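Local coordinates for spike protein S1 (Bat coronavirus HKU9, PDB 5GYQ) that probably attaches the virion to the host cell by binding a receptor, this chain being the putative receptor-binding domain of the spike S1 subunit, at residues F98-P112 with F145-P158. Sequence-based numbering, arbitrary orientation.
Sequences FYGCLHAFYLNSTAP and FSYVYGLAVITLKP. With NAG (2-acetamido-2-deoxy-beta-D-glucopyranose), chain B.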
ATOM      1  N   PHE A  98       8.199  -7.243  -8.413  1.00 26.27           N
ATOM      2  CA  PHE A  98       7.546  -5.989  -8.071  1.00 23.96           C
ATOM      3  C   PHE A  98       8.300  -4.792  -8.635  1.00 25.84           C
ATOM      4  O   PHE A  98       9.490  -4.613  -8.375  1.00 25.19           O
ATOM      5  CB  PHE A  98       7.411  -5.862  -6.552  1.00 18.49           C
ATOM      6  CG  PHE A  98       6.788  -4.570  -6.103  1.00 15.59           C
ATOM      7  CD1 PHE A  98       5.475  -4.270  -6.424  1.00 20.23           C
ATOM      8  CD2 PHE A  98       7.514  -3.661  -5.350  1.00 19.76           C
ATOM      9  CE1 PHE A  98       4.900  -3.081  -6.010  1.00 16.52           C
ATOM     10  CE2 PHE A  98       6.944  -2.473  -4.933  1.00 23.49           C
ATOM     11  CZ  PHE A  98       5.636  -2.184  -5.265  1.00 19.76           C
ATOM     12  N   TYR A  99       7.596  -3.988  -9.423  1.00 25.42           N
ATOM     13  CA  TYR A  99       8.120  -2.726  -9.929  1.00 24.26           C
ATOM     14  C   TYR A  99       7.301  -1.599  -9.320  1.00 27.63           C
ATOM     15  O   TYR A  99       6.100  -1.490  -9.574  1.00 23.12           O
ATOM     16  CB  TYR A  99       8.071  -2.692 -11.461  1.00 23.54           C
ATOM     17  CG  TYR A  99       8.338  -1.337 -12.089  1.00 26.59           C
ATOM     18  CD1 TYR A  99       9.379  -0.532 -11.648  1.00 32.82           C
ATOM     19  CD2 TYR A  99       7.565  -0.881 -13.150  1.00 35.91           C
ATOM     20  CE1 TYR A  99       9.626   0.703 -12.230  1.00 38.60           C
ATOM     21  CE2 TYR A  99       7.805   0.349 -13.741  1.00 29.66           C
ATOM     22  CZ  TYR A  99       8.838   1.136 -13.279  1.00 33.90           C
ATOM     23  OH  TYR A  99       9.079   2.359 -13.862  1.00 38.96           O
ATOM     24  N   GLY A 100       7.942  -0.778  -8.495  1.00 22.85           N
ATOM     25  CA  GLY A 100       7.226   0.274  -7.799  1.00 20.99           C
ATOM     26  C   GLY A 100       7.845   0.645  -6.468  1.00 22.75           C
ATOM     27  O   GLY A 100       9.047   0.506  -6.292  1.00 23.68           O
ATOM     28  N   CYS A 101       7.035   1.115  -5.523  1.00 22.30           N
ATOM     29  CA  CYS A 101       7.580   1.604  -4.256  1.00 20.42           C
ATOM     30  C   CYS A 101       6.764   1.246  -3.017  1.00 20.78           C
ATOM     31  O   CYS A 101       5.538   1.167  -3.055  1.00 21.08           O
ATOM     32  CB  CYS A 101       7.744   3.126  -4.314  1.00 26.53           C
ATOM     33  SG  CYS A 101       9.025   3.676  -5.460  1.00 57.37           S
ATOM     34  N   LEU A 102       7.478   1.036  -1.916  1.00 21.64           N
ATOM     35  CA  LEU A 102       6.890   0.859  -0.598  1.00 24.26           C
ATOM     36  C   LEU A 102       7.105   2.129   0.207  1.00 28.38           C
ATOM     37  O   LEU A 102       8.246   2.500   0.505  1.00 23.95           O
ATOM     38  CB  LEU A 102       7.512  -0.332   0.130  1.00 19.08           C
ATOM     39  CG  LEU A 102       7.511  -1.677  -0.589  1.00 28.31           C
ATOM     40  CD1 LEU A 102       8.231  -2.715   0.254  1.00 24.57           C
ATOM     41  CD2 LEU A 102       6.090  -2.117  -0.887  1.00 25.53           C
ATOM     42  N   HIS A 103       6.012   2.798   0.550  1.00 20.21           N
ATOM     43  CA  HIS A 103       6.103   4.047   1.288  1.00 20.11           C
ATOM     44  C   HIS A 103       5.445   3.938   2.657  1.00 19.76           C
ATOM     45  O   HIS A 103       4.220   3.956   2.779  1.00 14.52           O
ATOM     46  CB  HIS A 103       5.468   5.185   0.490  1.00 24.28           C
ATOM     47  CG  HIS A 103       5.777   6.547   1.030  1.00 26.72           C
ATOM     48  ND1 HIS A 103       5.361   7.705   0.412  1.00 32.50           N
ATOM     49  CD2 HIS A 103       6.470   6.931   2.129  1.00 28.31           C
ATOM     50  CE1 HIS A 103       5.781   8.748   1.110  1.00 37.19           C
ATOM     51  NE2 HIS A 103       6.454   8.305   2.154  1.00 35.03           N
ATOM     52  N   ALA A 104       6.275   3.827   3.687  1.00 15.08           N
ATOM     53  CA  ALA A 104       5.800   3.806   5.059  1.00 18.33           C
ATOM     54  C   ALA A 104       5.928   5.192   5.676  1.00 21.83           C
ATOM     55  O   ALA A 104       6.982   5.829   5.590  1.00 23.73           O
ATOM     56  CB  ALA A 104       6.567   2.786   5.873  1.00 19.61           C
ATOM     57  N   PHE A 105       4.846   5.653   6.294  1.00 24.15           N
ATOM     58  CA  PHE A 105       4.793   6.997   6.856  1.00 24.97           C
ATOM     59  C   PHE A 105       4.211   6.980   8.265  1.00 25.16           C
ATOM     60  O   PHE A 105       3.497   6.049   8.642  1.00 23.52           O
ATOM     61  CB  PHE A 105       3.976   7.924   5.951  1.00 28.17           C
ATOM     62  CG  PHE A 105       2.587   7.422   5.656  1.00 26.36           C
ATOM     63  CD1 PHE A 105       1.509   7.830   6.424  1.00 25.79           C
ATOM     64  CD2 PHE A 105       2.357   6.553   4.601  1.00 24.72           C
ATOM     65  CE1 PHE A 105       0.229   7.375   6.150  1.00 27.43           C
ATOM     66  CE2 PHE A 105       1.081   6.095   4.326  1.00 17.78           C
ATOM     67  CZ  PHE A 105       0.018   6.508   5.102  1.00 24.36           C
ATOM     68  N   TYR A 106       4.515   8.020   9.038  1.00 26.88           N
ATOM     69  CA  TYR A 106       4.118   8.084  10.441  1.00 24.80           C
ATOM     70  C   TYR A 106       2.625   8.333  10.636  1.00 30.47           C
ATOM     71  O   TYR A 106       2.026   9.163   9.956  1.00 30.28           O
ATOM     72  CB  TYR A 106       4.924   9.169  11.167  1.00 31.97           C
ATOM     73  CG  TYR A 106       6.382   8.811  11.357  1.00 26.56           C
ATOM     74  CD1 TYR A 106       6.795   8.047  12.440  1.00 37.43           C
ATOM     75  CD2 TYR A 106       7.342   9.227  10.446  1.00 31.93           C
ATOM     76  CE1 TYR A 106       8.127   7.712  12.616  1.00 35.20           C
ATOM     77  CE2 TYR A 106       8.676   8.899  10.613  1.00 32.77           C
ATOM     78  CZ  TYR A 106       9.062   8.139  11.698  1.00 32.65           C
ATOM     79  OH  TYR A 106      10.387   7.809  11.865  1.00 40.62           O
ATOM     80  N   LEU A 107       2.038   7.594  11.573  1.00 35.52           N
ATOM     81  CA  LEU A 107       0.649   7.786  11.973  1.00 36.75           C
ATOM     82  C   LEU A 107       0.574   8.247  13.420  1.00 38.27           C
ATOM     83  O   LEU A 107      -0.449   8.776  13.859  1.00 41.55           O
ATOM     84  CB  LEU A 107      -0.154   6.494  11.803  1.00 27.79           C
ATOM     85  CG  LEU A 107      -0.625   6.114  10.402  1.00 31.01           C
ATOM     86  CD1 LEU A 107      -1.310   4.763  10.435  1.00 25.61           C
ATOM     87  CD2 LEU A 107      -1.563   7.176   9.855  1.00 28.15           C
ATOM     88  N   ASN A 108       1.667   8.030  14.151  1.00 40.35           N
ATOM     89  CA  ASN A 108       1.748   8.353  15.574  1.00 48.48           C
ATOM     90  C   ASN A 108       0.607   7.710  16.352  1.00 43.88           C
ATOM     91  O   ASN A 108      -0.033   8.353  17.184  1.00 44.61           O
ATOM     92  CB  ASN A 108       1.742   9.868  15.785  1.00 43.30           C
ATOM     93  CG  ASN A 108       2.650  10.593  14.815  1.00 46.72           C
ATOM     94  OD1 ASN A 108       2.251  11.575  14.190  1.00 54.42           O
ATOM     95  ND2 ASN A 108       3.879  10.106  14.675  1.00 41.45           N
ATOM     96  N   SER A 109       0.357   6.436  16.072  1.00 48.18           N
ATOM     97  CA  SER A 109      -0.780   5.744  16.656  1.00 38.44           C
ATOM     98  C   SER A 109      -0.445   4.311  17.051  1.00 43.45           C
ATOM     99  O   SER A 109       0.029   3.525  16.229  1.00 38.03           O
ATOM    100  CB  SER A 109      -1.956   5.747  15.675  1.00 43.29           C
ATOM    101  OG  SER A 109      -3.028   4.951  16.151  1.00 45.89           O
ATOM    102  N   THR A 110      -0.680   3.984  18.317  1.00 37.98           N
ATOM    103  CA  THR A 110      -0.647   2.598  18.766  1.00 47.25           C
ATOM    104  C   THR A 110      -2.083   2.160  19.026  1.00 47.96           C
ATOM    105  O   THR A 110      -2.762   2.707  19.894  1.00 43.97           O
ATOM    106  CB  THR A 110       0.209   2.402  20.032  1.00 43.28           C
ATOM    107  OG1 THR A 110      -0.638   2.351  21.184  1.00 60.57           O
ATOM    108  CG2 THR A 110       1.220   3.528  20.181  1.00 40.10           C
ATOM    109  N   ALA A 111      -2.543   1.174  18.264  1.00 39.99           N
ATOM    110  CA  ALA A 111      -3.965   0.849  18.231  1.00 33.65           C
ATOM    111  C   ALA A 111      -4.185  -0.644  18.002  1.00 30.13           C
ATOM    112  O   ALA A 111      -3.213  -1.385  17.816  1.00 26.02           O
ATOM    113  CB  ALA A 111      -4.656   1.673  17.141  1.00 31.58           C
ATOM    114  N   PRO A 112      -5.455  -1.096  18.047  1.00 27.66           N
ATOM    115  CA  PRO A 112      -5.750  -2.448  17.571  1.00 26.59           C
ATOM    116  C   PRO A 112      -5.136  -2.711  16.201  1.00 18.01           C
ATOM    117  O   PRO A 112      -5.277  -1.903  15.283  1.00 19.74           O
ATOM    118  CB  PRO A 112      -7.276  -2.465  17.510  1.00 23.66           C
ATOM    119  CG  PRO A 112      -7.682  -1.580  18.634  1.00 31.88           C
ATOM    120  CD  PRO A 112      -6.621  -0.502  18.734  1.00 32.52           C
ATOM    121  N   PHE A 145      -2.052  -4.106  21.496  1.00 26.44           N
ATOM    122  CA  PHE A 145      -2.101  -3.076  20.472  1.00 24.47           C
ATOM    123  C   PHE A 145      -0.705  -2.940  19.887  1.00 29.58           C
ATOM    124  O   PHE A 145       0.278  -3.330  20.520  1.00 28.61           O
ATOM    125  CB  PHE A 145      -2.583  -1.735  21.036  1.00 32.42           C
ATOM    126  CG  PHE A 145      -4.034  -1.722  21.447  1.00 34.13           C
ATOM    127  CD1 PHE A 145      -4.595  -0.581  22.002  1.00 34.53           C
ATOM    128  CD2 PHE A 145      -4.834  -2.844  21.282  1.00 29.83           C
ATOM    129  CE1 PHE A 145      -5.924  -0.558  22.384  1.00 35.84           C
ATOM    130  CE2 PHE A 145      -6.164  -2.828  21.664  1.00 38.95           C
ATOM    131  CZ  PHE A 145      -6.710  -1.683  22.215  1.00 38.74           C
ATOM    132  N   SER A 146      -0.612  -2.402  18.678  1.00 27.10           N
ATOM    133  CA  SER A 146       0.692  -2.167  18.077  1.00 27.53           C
ATOM    134  C   SER A 146       0.860  -0.710  17.700  1.00 27.55           C
ATOM    135  O   SER A 146      -0.089  -0.070  17.246  1.00 29.77           O
ATOM    136  CB  SER A 146       0.894  -3.042  16.838  1.00 26.80           C
ATOM    137  OG  SER A 146       1.691  -4.175  17.133  1.00 30.18           O
ATOM    138  N   TYR A 147       2.066  -0.190  17.906  1.00 26.37           N
ATOM    139  CA  TYR A 147       2.447   1.076  17.303  1.00 25.05           C
ATOM    140  C   TYR A 147       2.537   0.835  15.807  1.00 25.14           C
ATOM    141  O   TYR A 147       3.119  -0.155  15.363  1.00 24.70           O
ATOM    142  CB  TYR A 147       3.768   1.596  17.864  1.00 21.68           C
ATOM    143  CG  TYR A 147       4.298   2.798  17.120  1.00 31.65           C
ATOM    144  CD1 TYR A 147       3.743   4.056  17.312  1.00 33.73           C
ATOM    145  CD2 TYR A 147       5.345   2.674  16.221  1.00 31.97           C
ATOM    146  CE1 TYR A 147       4.223   5.158  16.631  1.00 34.01           C
ATOM    147  CE2 TYR A 147       5.832   3.768  15.539  1.00 38.26           C
ATOM    148  CZ  TYR A 147       5.268   5.007  15.746  1.00 35.96           C
ATOM    149  OH  TYR A 147       5.749   6.103  15.066  1.00 49.54           O
ATOM    150  N   VAL A 148       1.967   1.739  15.026  1.00 27.21           N
ATOM    151  CA  VAL A 148       1.673   1.426  13.637  1.00 23.82           C
ATOM    152  C   VAL A 148       2.048   2.544  12.665  1.00 24.36           C
ATOM    153  O   VAL A 148       1.914   3.731  12.968  1.00 27.18           O
ATOM    154  CB  VAL A 148       0.168   1.069  13.497  1.00 25.24           C
ATOM    155  CG1 VAL A 148      -0.473   1.767  12.316  1.00 27.39           C
ATOM    156  CG2 VAL A 148      -0.008  -0.439  13.407  1.00 20.66           C
ATOM    157  N   TYR A 149       2.548   2.139  11.503  1.00 24.97           N
ATOM    158  CA  TYR A 149       2.822   3.050  10.406  1.00 21.22           C
ATOM    159  C   TYR A 149       1.781   2.897   9.310  1.00 27.04           C
ATOM    160  O   TYR A 149       1.181   1.832   9.152  1.00 19.32           O
ATOM    161  CB  TYR A 149       4.214   2.800   9.823  1.00 22.99           C
ATOM    162  CG  TYR A 149       5.329   2.922  10.828  1.00 39.82           C
ATOM    163  CD1 TYR A 149       5.727   4.164  11.305  1.00 37.29           C
ATOM    164  CD2 TYR A 149       5.989   1.795  11.301  1.00 33.81           C
ATOM    165  CE1 TYR A 149       6.746   4.280  12.224  1.00 43.90           C
ATOM    166  CE2 TYR A 149       7.011   1.903  12.221  1.00 38.42           C
ATOM    167  CZ  TYR A 149       7.386   3.149  12.680  1.00 46.46           C
ATOM    168  OH  TYR A 149       8.405   3.266  13.596  1.00 56.50           O
ATOM    169  N   GLY A 150       1.568   3.969   8.557  1.00 16.85           N
ATOM    170  CA  GLY A 150       0.794   3.891   7.337  1.00 15.91           C
ATOM    171  C   GLY A 150       1.670   3.306   6.246  1.00 17.42           C
ATOM    172  O   GLY A 150       2.884   3.505   6.244  1.00 19.16           O
ATOM    173  N   LEU A 151       1.059   2.575   5.323  1.00 17.21           N
ATOM    174  CA  LEU A 151       1.790   1.970   4.221  1.00 11.78           C
ATOM    175  C   LEU A 151       1.032   2.116   2.916  1.00 16.15           C
ATOM    176  O   LEU A 151      -0.124   1.677   2.792  1.00 17.43           O
ATOM    177  CB  LEU A 151       2.065   0.488   4.483  1.00 13.07           C
ATOM    178  CG  LEU A 151       2.788  -0.227   3.335  1.00 13.93           C
ATOM    179  CD1 LEU A 151       4.212   0.287   3.196  1.00 16.31           C
ATOM    180  CD2 LEU A 151       2.779  -1.736   3.515  1.00 13.32           C
ATOM    181  N   ALA A 152       1.700   2.744   1.953  1.00 16.43           N
ATOM    182  CA  ALA A 152       1.218   2.834   0.589  1.00 14.57           C
ATOM    183  C   ALA A 152       2.171   2.080  -0.327  1.00 16.24           C
ATOM    184  O   ALA A 152       3.346   2.427  -0.443  1.00 18.35           O
ATOM    185  CB  ALA A 152       1.088   4.288   0.153  1.00 16.65           C
ATOM    186  N   VAL A 153       1.661   1.027  -0.950  1.00 19.06           N
ATOM    187  CA  VAL A 153       2.407   0.258  -1.932  1.00 14.69           C
ATOM    188  C   VAL A 153       2.039   0.764  -3.313  1.00 21.10           C
ATOM    189  O   VAL A 153       0.897   0.619  -3.757  1.00 21.81           O
ATOM    190  CB  VAL A 153       2.111  -1.246  -1.836  1.00 16.72           C
ATOM    191  CG1 VAL A 153       2.934  -2.014  -2.863  1.00 15.26           C
ATOM    192  CG2 VAL A 153       2.393  -1.753  -0.431  1.00 12.03           C
ATOM    193  N   ILE A 154       3.007   1.379  -3.979  1.00 19.26           N
ATOM    194  CA  ILE A 154       2.783   1.939  -5.297  1.00 18.84           C
ATOM    195  C   ILE A 154       3.320   0.990  -6.359  1.00 21.78           C
ATOM    196  O   ILE A 154       4.524   0.820  -6.486  1.00 23.48           O
ATOM    197  CB  ILE A 154       3.447   3.323  -5.434  1.00 19.76           C
ATOM    198  CG1 ILE A 154       3.034   4.220  -4.264  1.00 26.79           C
ATOM    199  CG2 ILE A 154       3.074   3.968  -6.759  1.00 22.41           C
ATOM    200  CD1 ILE A 154       3.722   5.567  -4.241  1.00 27.90           C
ATOM    201  N   THR A 155       2.416   0.354  -7.098  1.00 17.02           N
ATOM    202  CA  THR A 155       2.787  -0.529  -8.198  1.00 19.07           C
ATOM    203  C   THR A 155       2.758   0.230  -9.515  1.00 25.69           C
ATOM    204  O   THR A 155       1.764   0.867  -9.848  1.00 25.14           O
ATOM    205  CB  THR A 155       1.846  -1.742  -8.308  1.00 22.46           C
ATOM    206  OG1 THR A 155       1.813  -2.442  -7.059  1.00 23.26           O
ATOM    207  CG2 THR A 155       2.318  -2.684  -9.406  1.00 27.07           C
ATOM    208  N   LEU A 156       3.850   0.156 -10.262  1.00 25.00           N
ATOM    209  CA  LEU A 156       3.969   0.895 -11.508  1.00 24.05           C
ATOM    210  C   LEU A 156       3.939  -0.025 -12.714  1.00 29.52           C
ATOM    211  O   LEU A 156       4.443  -1.146 -12.662  1.00 33.95           O
ATOM    212  CB  LEU A 156       5.263   1.707 -11.513  1.00 22.93           C
ATOM    213  CG  LEU A 156       5.449   2.650 -10.326  1.00 23.24           C
ATOM    214  CD1 LEU A 156       6.865   3.191 -10.306  1.00 23.68           C
ATOM    215  CD2 LEU A 156       4.435   3.781 -10.389  1.00 23.91           C
ATOM    216  N   LYS A 157       3.338   0.446 -13.800  1.00 33.75           N
ATOM    217  CA  LYS A 157       3.467  -0.238 -15.081  1.00 31.36           C
ATOM    218  C   LYS A 157       4.103   0.708 -16.090  1.00 40.16           C
ATOM    219  O   LYS A 157       3.746   1.886 -16.153  1.00 32.77           O
ATOM    220  CB  LYS A 157       2.111  -0.744 -15.579  1.00 36.15           C
ATOM    221  CG  LYS A 157       1.878  -2.228 -15.304  1.00 49.13           C
ATOM    222  CD  LYS A 157       0.398  -2.592 -15.333  1.00 57.85           C
ATOM    223  CE  LYS A 157      -0.227  -2.352 -16.700  1.00 64.95           C
ATOM    224  NZ  LYS A 157       0.035  -3.472 -17.649  1.00 59.85           N
ATOM    225  N   PRO A 158       5.065   0.200 -16.873  1.00 44.38           N
ATOM    226  CA  PRO A 158       5.794   1.038 -17.831  1.00 45.06           C
ATOM    227  C   PRO A 158       4.880   1.637 -18.894  1.00 46.41           C
ATOM    228  O   PRO A 158       3.892   1.015 -19.287  1.00 40.61           O
ATOM    229  CB  PRO A 158       6.799   0.064 -18.457  1.00 44.85           C
ATOM    230  CG  PRO A 158       6.215  -1.284 -18.239  1.00 48.01           C
ATOM    231  CD  PRO A 158       5.504  -1.205 -16.924  1.00 37.97           C
TER
HETATM  232  C1  NAG B   1       3.725  -6.511  15.270  1.00 14.48           C
HETATM  233  C2  NAG B   1       4.562  -6.704  16.514  1.00 25.09           C
HETATM  234  C3  NAG B   1       4.914  -8.176  16.673  1.00 27.48           C
HETATM  235  C4  NAG B   1       3.645  -9.026  16.672  1.00 19.22           C
HETATM  236  C5  NAG B   1       2.721  -8.665  15.504  1.00 18.36           C
HETATM  237  C6  NAG B   1       1.350  -9.285  15.638  1.00 19.28           C
HETATM  238  C7  NAG B   1       5.884  -4.759  17.204  1.00 26.32           C
HETATM  239  C8  NAG B   1       7.183  -4.025  17.063  1.00 23.01           C
HETATM  240  N2  NAG B   1       5.760  -5.883  16.485  1.00 24.07           N
HETATM  241  O3  NAG B   1       5.623  -8.332  17.895  1.00 24.26           O
HETATM  242  O4  NAG B   1       3.968 -10.404  16.493  1.00 27.74           O
HETATM  243  O5  NAG B   1       2.520  -7.245  15.398  1.00 18.06           O
HETATM  244  O6  NAG B   1       0.535  -9.002  14.509  1.00 20.38           O
HETATM  245  O7  NAG B   1       4.982  -4.357  17.934  1.00 21.89           O
HETATM  246  O   HOH W   1       3.644   5.941  13.215  1.00 36.50           O
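F105 lays its ring over G150, with the glycine CA 3.7 Å from the F105 ring centroid and close to the ring normal. Its CG sits between the backbone N and the carbonyl carbon (chi1 55°), which folds the ring back across the neighbouring strand. F105 CZ comes 3.5 Å from G150 CA, and the ring lies directly on the glycine backbone. The two backbones are bonded in both directions at this pair; G150 N to F105 O is 2.8 Å. The same antiparallel pairing runs through H103 with A152 and C101 with I154, and L156 N adds a nearly straight bond to Y99 O. Beyond it the Y99 ring takes L156 CB over one face, offset toward its rim, 3.6 Å from Y99 CE2. On the sheet face opposite F105 and H103, L102 CD2 touches both methyls of V153, 3.7 Å from V153 CG1, the two side chains lying side by side. Strands 100-111 and 146-157 are neighbours in the five-stranded antiparallel sheet that forms the core of the betacoronavirus S1 C-terminal domain. Past Y106 the regular pairing is interrupted. Here the edge of the Y149 ring points toward the face of Y106, planes at 76°. A water accepts from L107 N and donates to V148 O, bridging the strands where they part. Pairing resumes at T110 with Y147, and A111 and S146 are then bonded both ways. At the end P112 CD sits over the centre of the F145 ring, 3.5 Å from its centroid. Strand 43-49 flanks 100-111, and the C101 to C48 disulfide ties the two together. The H103 ring leads away from 146-157; its ND1 bonds V37 O and its NE2 bonds T43 OG1. S146 OG bonds ND2 of N72, the glycosylated asparagine, and S146 lines the glycan site.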